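PDB 2NVV: acetyl-CoA hydrolase/transferase family protein from Porphyromonas gingivalis, which probably acts as an acetyl-CoA hydrolase or acetate CoA-transferase, handling acyl groups carried on coenzyme A, and binds zinc. Local coordinates for residues Gly25-Gly30 / Gly304-Val309; Asn351-Ala356 / Phe391-Val396. All coordinates share one frame; numbering follows the deposited sequence.

Interaction 1 of 2, residues Gly25-Gly30 / Gly304-Val309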
loop_
_atom_site.group_PDB
_atom_site.type_symbol
_atom_site.label_atom_id
_atom_site.label_comp_id
_atom_site.label_asym_id
_atom_site.label_seq_id
_atom_site.Cartn_x
_atom_site.Cartn_y
_atom_site.Cartn_z
ATOM N N GLY A 25 2.405 11.654 22.239
ATOM C CA GLY A 25 1.058 11.104 22.241
ATOM C C GLY A 25 0.499 10.604 20.925
ATOM O O GLY A 25 1.097 10.767 19.871
ATOM N N PHE A 26 -0.663 9.967 21.011
ATOM C CA PHE A 26 -1.367 9.442 19.847
ATOM C C PHE A 26 -2.830 9.612 20.229
ATOM O O PHE A 26 -3.312 8.940 21.134
ATOM C CB PHE A 26 -1.032 7.971 19.652
ATOM C CG PHE A 26 -1.438 7.434 18.314
ATOM C CD1 PHE A 26 -0.732 7.784 17.171
ATOM C CD2 PHE A 26 -2.514 6.565 18.205
ATOM C CE1 PHE A 26 -1.092 7.267 15.931
ATOM C CE2 PHE A 26 -2.891 6.041 16.982
ATOM C CZ PHE A 26 -2.184 6.385 15.836
ATOM N N THR A 27 -3.518 10.504 19.522
ATOM C CA THR A 27 -4.899 10.880 19.804
ATOM C C THR A 27 -4.667 11.752 21.030
ATOM O O THR A 27 -3.558 11.777 21.555
ATOM C CB THR A 27 -5.829 9.692 20.204
ATOM O OG1 THR A 27 -5.641 9.369 21.587
ATOM C CG2 THR A 27 -5.558 8.473 19.345
ATOM N N PRO A 28 -5.690 12.481 21.505
ATOM C CA PRO A 28 -5.476 13.322 22.688
ATOM C C PRO A 28 -4.592 12.649 23.738
ATOM O O PRO A 28 -3.759 13.301 24.367
ATOM C CB PRO A 28 -6.890 13.562 23.191
ATOM C CG PRO A 28 -7.650 13.667 21.936
ATOM C CD PRO A 28 -7.106 12.508 21.102
ATOM N N ALA A 29 -4.772 11.345 23.914
ATOM C CA ALA A 29 -3.991 10.576 24.887
ATOM C C ALA A 29 -2.470 10.719 24.691
ATOM O O ALA A 29 -1.954 10.500 23.587
ATOM C CB ALA A 29 -4.392 9.096 24.823
ATOM N N GLY A 30 -1.766 11.086 25.766
ATOM C CA GLY A 30 -0.318 11.239 25.712
ATOM C C GLY A 30 0.192 12.562 25.165
ATOM O O GLY A 30 1.391 12.742 25.004
ATOM N N GLY A 304 -1.010 -1.639 21.015
ATOM C CA GLY A 304 -1.511 -0.458 20.345
ATOM C C GLY A 304 -0.520 0.684 20.426
ATOM O O GLY A 304 0.620 0.497 20.844
ATOM N N CYS A 305 -0.951 1.872 20.023
ATOM C CA CYS A 305 -0.091 3.045 20.073
ATOM C C CYS A 305 -0.584 3.973 21.169
ATOM O O CYS A 305 0.140 4.842 21.637
ATOM C CB CYS A 305 -0.114 3.781 18.737
ATOM S SG CYS A 305 1.137 5.056 18.593
ATOM N N SER A 306 -1.833 3.784 21.574
ATOM C CA SER A 306 -2.409 4.609 22.623
ATOM C C SER A 306 -3.541 3.892 23.331
ATOM O O SER A 306 -4.185 3.006 22.776
ATOM C CB SER A 306 -2.959 5.908 22.040
ATOM O OG SER A 306 -4.183 5.662 21.364
ATOM N N LEU A 307 -3.767 4.284 24.574
ATOM C CA LEU A 307 -4.844 3.732 25.373
ATOM C C LEU A 307 -5.786 4.917 25.493
ATOM O O LEU A 307 -5.643 5.750 26.391
ATOM C CB LEU A 307 -4.337 3.308 26.756
ATOM C CG LEU A 307 -5.350 2.681 27.719
ATOM C CD1 LEU A 307 -5.870 1.381 27.163
ATOM C CD2 LEU A 307 -4.678 2.441 29.056
ATOM N N SER A 308 -6.719 5.008 24.555
ATOM C CA SER A 308 -7.677 6.099 24.536
ATOM C C SER A 308 -8.976 5.671 25.190
ATOM O O SER A 308 -9.933 5.316 24.505
ATOM C CB SER A 308 -7.929 6.535 23.097
ATOM O OG SER A 308 -6.730 7.002 22.505
ATOM N N VAL A 309 -9.006 5.718 26.518
ATOM C CA VAL A 309 -10.185 5.308 27.272
ATOM C C VAL A 309 -10.787 6.429 28.114
ATOM O O VAL A 309 -10.131 7.433 28.379
ATOM C CB VAL A 309 -9.850 4.127 28.194
ATOM C CG1 VAL A 309 -9.364 2.947 27.360
ATOM C CG2 VAL A 309 -8.800 4.551 29.215
#

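Interaction 2 of 2, residues Asn351-Ala356 / Phe391-Val396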
loop_
_atom_site.group_PDB
_atom_site.type_symbol
_atom_site.label_atom_id
_atom_site.label_comp_id
_atom_site.label_asym_id
_atom_site.label_seq_id
_atom_site.Cartn_x
_atom_site.Cartn_y
_atom_site.Cartn_z
ATOM N N ASN A 351 -11.670 -1.613 9.125
ATOM C CA ASN A 351 -11.706 -0.166 9.108
ATOM C C ASN A 351 -12.985 0.354 8.486
ATOM O O ASN A 351 -13.698 -0.392 7.825
ATOM C CB ASN A 351 -10.496 0.341 8.334
ATOM C CG ASN A 351 -9.202 0.150 9.103
ATOM O OD1 ASN A 351 -8.856 0.960 9.956
ATOM N ND2 ASN A 351 -8.488 -0.932 8.817
ATOM N N THR A 352 -13.264 1.641 8.695
ATOM C CA THR A 352 -14.468 2.263 8.162
ATOM C C THR A 352 -14.261 2.921 6.803
ATOM O O THR A 352 -13.129 3.192 6.382
ATOM C CB THR A 352 -15.001 3.341 9.106
ATOM O OG1 THR A 352 -14.219 4.525 8.957
ATOM C CG2 THR A 352 -14.926 2.880 10.542
ATOM N N ALA A 353 -15.364 3.189 6.113
ATOM C CA ALA A 353 -15.288 3.830 4.813
ATOM C C ALA A 353 -16.268 4.986 4.771
ATOM O O ALA A 353 -17.401 4.821 5.202
ATOM C CB ALA A 353 -15.620 2.828 3.730
ATOM N N LEU A 354 -15.830 6.158 4.296
ATOM C CA LEU A 354 -16.738 7.305 4.193
ATOM C C LEU A 354 -17.698 6.914 3.102
ATOM O O LEU A 354 -18.905 7.135 3.195
ATOM C CB LEU A 354 -16.021 8.578 3.761
ATOM C CG LEU A 354 -15.071 9.240 4.744
ATOM C CD1 LEU A 354 -14.835 10.679 4.292
ATOM C CD2 LEU A 354 -15.670 9.204 6.152
ATOM N N GLU A 355 -17.126 6.327 2.064
ATOM C CA GLU A 355 -17.879 5.848 0.927
ATOM C C GLU A 355 -17.055 4.774 0.207
ATOM O O GLU A 355 -15.847 4.664 0.403
ATOM C CB GLU A 355 -18.201 7.004 -0.016
ATOM C CG GLU A 355 -17.071 7.428 -0.935
ATOM C CD GLU A 355 -17.473 8.591 -1.820
ATOM O OE1 GLU A 355 -18.690 8.835 -1.965
ATOM O OE2 GLU A 355 -16.579 9.259 -2.378
ATOM N N ALA A 356 -17.723 3.969 -0.609
ATOM C CA ALA A 356 -17.067 2.909 -1.365
ATOM C C ALA A 356 -17.752 2.825 -2.715
ATOM O O ALA A 356 -18.902 3.241 -2.843
ATOM C CB ALA A 356 -17.209 1.579 -0.629
ATOM N N PHE A 391 -13.721 -3.656 5.300
ATOM C CA PHE A 391 -14.191 -2.291 5.400
ATOM C C PHE A 391 -15.680 -2.318 5.717
ATOM O O PHE A 391 -16.464 -3.015 5.063
ATOM C CB PHE A 391 -13.911 -1.541 4.105
ATOM C CG PHE A 391 -12.530 -0.965 4.043
ATOM C CD1 PHE A 391 -12.231 0.228 4.711
ATOM C CD2 PHE A 391 -11.516 -1.620 3.348
ATOM C CE1 PHE A 391 -10.938 0.766 4.687
ATOM C CE2 PHE A 391 -10.219 -1.095 3.318
ATOM C CZ PHE A 391 -9.930 0.105 3.991
ATOM N N THR A 392 -16.052 -1.578 6.754
ATOM C CA THR A 392 -17.436 -1.494 7.193
ATOM C C THR A 392 -17.984 -0.103 6.956
ATOM O O THR A 392 -17.234 0.860 6.879
ATOM C CB THR A 392 -17.551 -1.778 8.675
ATOM O OG1 THR A 392 -16.695 -0.873 9.367
ATOM C CG2 THR A 392 -17.148 -3.204 8.988
ATOM N N THR A 393 -19.305 -0.011 6.856
ATOM C CA THR A 393 -19.969 1.268 6.637
ATOM C C THR A 393 -21.479 1.115 6.496
ATOM O O THR A 393 -21.967 0.206 5.805
ATOM C CB THR A 393 -19.495 1.964 5.343
ATOM O OG1 THR A 393 -20.267 3.148 5.132
ATOM C CG2 THR A 393 -19.693 1.053 4.130
ATOM N N PRO A 394 -22.247 1.981 7.173
ATOM C CA PRO A 394 -23.695 1.865 7.027
ATOM C C PRO A 394 -23.935 2.105 5.543
ATOM O O PRO A 394 -23.193 2.852 4.917
ATOM C CB PRO A 394 -24.220 2.988 7.924
ATOM C CG PRO A 394 -23.080 3.974 7.970
ATOM C CD PRO A 394 -21.892 3.068 8.103
ATOM N N SER A 395 -24.938 1.456 4.969
ATOM C CA SER A 395 -25.207 1.601 3.537
ATOM C C SER A 395 -25.624 3.003 3.105
ATOM O O SER A 395 -25.288 3.441 2.006
ATOM C CB SER A 395 -26.285 0.602 3.100
ATOM O OG SER A 395 -27.558 0.957 3.612
ATOM N N VAL A 396 -26.353 3.712 3.960
ATOM C CA VAL A 396 -26.815 5.044 3.601
ATOM C C VAL A 396 -26.572 6.093 4.666
ATOM O O VAL A 396 -26.048 5.806 5.737
ATOM C CB VAL A 396 -28.334 5.029 3.261
ATOM C CG1 VAL A 396 -28.595 4.087 2.088
ATOM C CG2 VAL A 396 -29.144 4.612 4.479
#

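Interaction 1 of 2, residues Gly25-Gly30 / Gly304-Val309
With CG of F26 anti to its backbone N (chi1 -166°) and SG of C305 likewise anti (chi1 -169°), the cysteine side chain comes to lie over one face of the phenyl ring. SG sits 3.8 Å from the F26 ring centroid, 24° off the normal and offset toward the rim, which defines a sulfur-aromatic contact. CB of C305 adds a CH-pi contact 3.9 Å from the F26 centroid. S306 approaches the same ring in its plane: OG meets the edge 3.7 Å from CD2 of F26. The same S306 OG is hydrogen-bonded to S308 OG at 3.1 Å, with either able to donate. The S308 hydroxyl also lies 2.8 Å from T27 OG1, close enough for a hydrogen bond, though its proton has another acceptor within reach, and this row of hydroxyls spans the two segments. T27 OG1 accepts from A29 N at 3.2 Å, closing an ST turn, and CB of A29 rests 3.9 Å from L307 O. The backbones of C305 and S306 bond to E284, the predicted thioester-forming glutamate. The F26 side chain comes within about 4 Å of that of E284, which puts this loop beside the predicted glutamyl-CoA thioester site.

Interaction 2 of 2, residues Asn351-Ala356 / Phe391-Val396
N351 O receives a near-straight backbone hydrogen bond across 351-356 and 391-396: T392 N donates to it over 2.8 Å, with an N-H...O angle of 162°. T392 OG1 adds a weak bond to the same N351 oxygen at 3.4 Å. Its hydroxyl lies between the backbone N and the carbonyl carbon (chi1 56°), which turns it toward that acceptor. CA of F391 also meets N351 O in a C-H...O contact. Two residues past N351, A353 N donates a weak bond to T392 O at 3.1 Å, with an angle of 131°, at the end of the strand pairing. The bridges N351-F391 and T352-T392, each with CA atoms 4.9 Å apart, establish parallel pairing.

Outside this backbone pairing, N351 and F391 share one sheet face. The F391 ring leans toward the neighbouring strand, bringing CE1 to 3.7 Å from N351 CB. T352 O lies at the ring edge, 3.5 Å from F391 CD1, whereas A353 CB approaches the ring obliquely. Beyond the paired strands, T393 OG1 is anti to its backbone N and donates to P394 O at 2.9 Å, while its CB packs near A353 O.

The amide of N351 bonds through ND2 to Q256, and F391 meets the H414 ring and T383 of helix 379-385. T392, on the other face, packs on I231 and V235 of helix 226-245 and lies near V262, a predicted CoA-binding residue. Chemically, backbone hydrogen bonds do most of the work, while F391 sets its ring against T352 O and N351 CB and the apolar packing of T392 is with helix 226-245, consistent with adjoining strands of an alpha/beta domain carrying residues close to the predicted CoA site.

Interaction 1 is partly buried and joins a loop after strand 20-23 to residues 304-309, around a short strand. Interaction 2 is a buried contact, although T352 is exposed, and pairs strands 348-352 and 389-392 within one sheet. The two hold different elements; their centres are 24 Å apart and their nearest atoms about 10 Å. Side chains carry the first, through sulfur, ring and hydroxyl groups, whereas backbone hydrogen bonding defines the second. Both nevertheless come close to the predicted thioester glutamate E284, F26 from a loop and N351 from a strand, the latter to about 5 Å, side chain to side chain. Two separate parts of the fold thus come close to the predicted active site.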